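Local coordinates for ATP-dependent RNA helicase HrpB (Escherichia coli, PDB 6EUD), which hydrolyses ATP to ADP and phosphate as a DExH-box RNA helicase that binds single-stranded RNA, at residues L142-Q147 / A376-L381. Residues are numbered along the deposited sequence; the frame is centred on the assembly and turned at random.
Sequences LLDVQQ and AQMSWL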
# COMPACT_ATOMS: atom_id res chain seq x y z
N LEU A 142 -7.10 13.36 -16.56
CA LEU A 142 -6.91 14.20 -17.74
C LEU A 142 -6.60 13.41 -19.02
O LEU A 142 -6.98 13.82 -20.11
CB LEU A 142 -5.80 15.21 -17.46
CG LEU A 142 -6.21 16.27 -16.44
CD1 LEU A 142 -5.00 17.06 -15.96
CD2 LEU A 142 -7.27 17.17 -17.05
N LEU A 143 -5.92 12.28 -18.89
CA LEU A 143 -5.68 11.42 -20.05
C LEU A 143 -6.98 10.72 -20.48
O LEU A 143 -7.13 10.33 -21.64
CB LEU A 143 -4.60 10.40 -19.72
CG LEU A 143 -3.16 10.94 -19.63
CD1 LEU A 143 -2.15 9.85 -19.26
CD2 LEU A 143 -2.78 11.63 -20.93
N ASP A 144 -7.93 10.58 -19.55
CA ASP A 144 -9.21 9.99 -19.91
C ASP A 144 -10.13 11.02 -20.52
O ASP A 144 -10.86 10.72 -21.47
CB ASP A 144 -9.87 9.33 -18.71
CG ASP A 144 -9.62 7.84 -18.66
OD1 ASP A 144 -8.70 7.37 -19.37
OD2 ASP A 144 -10.35 7.14 -17.95
N VAL A 145 -10.10 12.25 -20.00
CA VAL A 145 -10.82 13.36 -20.60
C VAL A 145 -10.38 13.56 -22.05
O VAL A 145 -11.19 13.88 -22.92
CB VAL A 145 -10.61 14.67 -19.83
CG1 VAL A 145 -11.35 15.80 -20.53
CG2 VAL A 145 -11.04 14.52 -18.37
N GLN A 146 -9.09 13.34 -22.31
CA GLN A 146 -8.52 13.52 -23.65
C GLN A 146 -8.85 12.40 -24.64
O GLN A 146 -8.66 12.56 -25.85
CB GLN A 146 -7.01 13.65 -23.55
CG GLN A 146 -6.51 15.01 -23.11
CD GLN A 146 -5.02 15.00 -22.93
OE1 GLN A 146 -4.47 14.10 -22.30
NE2 GLN A 146 -4.34 16.00 -23.49
N GLN A 147 -9.31 11.26 -24.13
CA GLN A 147 -9.69 10.15 -24.98
C GLN A 147 -11.21 10.16 -25.24
O GLN A 147 -11.70 9.33 -26.01
CB GLN A 147 -9.25 8.81 -24.35
CG GLN A 147 -7.73 8.60 -24.31
CD GLN A 147 -7.32 7.31 -23.62
OE1 GLN A 147 -7.27 6.24 -24.24
NE2 GLN A 147 -7.02 7.39 -22.33
N ALA A 376 -6.84 -0.49 -12.87
CA ALA A 376 -5.97 -0.83 -14.00
C ALA A 376 -6.44 -0.22 -15.32
O ALA A 376 -5.63 -0.00 -16.22
CB ALA A 376 -5.85 -2.34 -14.12
N GLN A 377 -7.74 0.04 -15.44
CA GLN A 377 -8.31 0.66 -16.64
C GLN A 377 -7.67 2.01 -16.96
O GLN A 377 -7.54 2.38 -18.12
CB GLN A 377 -9.82 0.85 -16.49
CG GLN A 377 -10.61 -0.39 -16.09
CD GLN A 377 -11.98 -0.03 -15.55
OE1 GLN A 377 -12.37 1.14 -15.54
NE2 GLN A 377 -12.73 -1.03 -15.10
N MET A 378 -7.27 2.74 -15.93
CA MET A 378 -6.65 4.05 -16.10
C MET A 378 -5.18 3.91 -16.49
O MET A 378 -4.61 2.82 -16.37
CB MET A 378 -6.74 4.86 -14.80
CG MET A 378 -8.07 4.75 -14.09
SD MET A 378 -9.29 5.90 -14.74
CE MET A 378 -8.52 7.45 -14.29
N SER A 379 -4.57 5.01 -16.93
CA SER A 379 -3.14 5.04 -17.24
C SER A 379 -2.33 5.67 -16.11
O SER A 379 -2.34 6.89 -15.93
CB SER A 379 -2.89 5.78 -18.55
OG SER A 379 -3.46 5.09 -19.67
N TRP A 380 -1.62 4.85 -15.35
CA TRP A 380 -0.78 5.32 -14.27
C TRP A 380 0.69 5.29 -14.64
O TRP A 380 1.09 4.47 -15.46
CB TRP A 380 -1.00 4.47 -13.02
CG TRP A 380 -2.40 4.40 -12.69
CD1 TRP A 380 -3.27 3.45 -13.08
CD2 TRP A 380 -3.14 5.36 -11.94
NE1 TRP A 380 -4.52 3.74 -12.60
CE2 TRP A 380 -4.46 4.91 -11.89
CE3 TRP A 380 -2.80 6.55 -11.28
CZ2 TRP A 380 -5.46 5.61 -11.20
CZ3 TRP A 380 -3.80 7.24 -10.60
CH2 TRP A 380 -5.11 6.77 -10.57
N LEU A 381 1.50 6.17 -14.06
CA LEU A 381 2.93 5.99 -14.19
C LEU A 381 3.26 4.75 -13.38
O LEU A 381 3.99 3.88 -13.83
CB LEU A 381 3.74 7.19 -13.70
CG LEU A 381 4.20 8.22 -14.74
CD1 LEU A 381 5.32 9.08 -14.16
CD2 LEU A 381 4.69 7.50 -15.96
O HOH W 1 -6.03 7.05 -17.62
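Asp144 and Met378 meet where the C-terminal part of helix 133-145 faces the loop that joins helix 361-370 to helix 386-398. Helix 133-145 is the crossover between parallel strands 120-125 and 154-159, a beta-alpha-beta unit of the RecA-like ATP-binding domain, and the contact lies away from the ATP site. The methionine can be followed outward atom by atom. Its CB leaves the backbone to one side of the helix, and CG stands anti to the carbonyl carbon (chi1 -41°). Bends at both chi2 and chi3 then fold the thioether back toward the helix. SD comes 3.6 Å from OD2 of Asp144, and the terminal CE curls past the same oxygen at 4.1 Å, the two side chains crossing at roughly a right angle. A flexible, unbranched chain suits this buried place: it also packs against Ala140 and Leu141 and against Leu367 of helix 361-370.

The other carboxylate oxygen works through water. Asp144 OD1 accepts a hydrogen bond from a water at 3.2 Å, and that water in turn accepts one from the backbone N of Ser379 at 2.6 Å. A partly exposed acid is thus linked to a loop amide that it does not touch.

Beside this bridge the packing is light: Leu143 CD1 rests on Ser379 CB at 4.2 Å. The leucine is otherwise buried, against Gln25 and Met170, and the small serine probably suits the loop's spacing here. Within segment 142-147, Gln147 NE2 donates back to Leu143 O at 3.0 Å, from above the carbonyl plane.

With 155 Å² buried, the segments adhere modestly. One carboxylate oxygen takes a water, the other lies by the thioether, and Trp370 also touches the acid; the water, polarised by the amide N-H it accepts, probably helps to stabilise the negative charge.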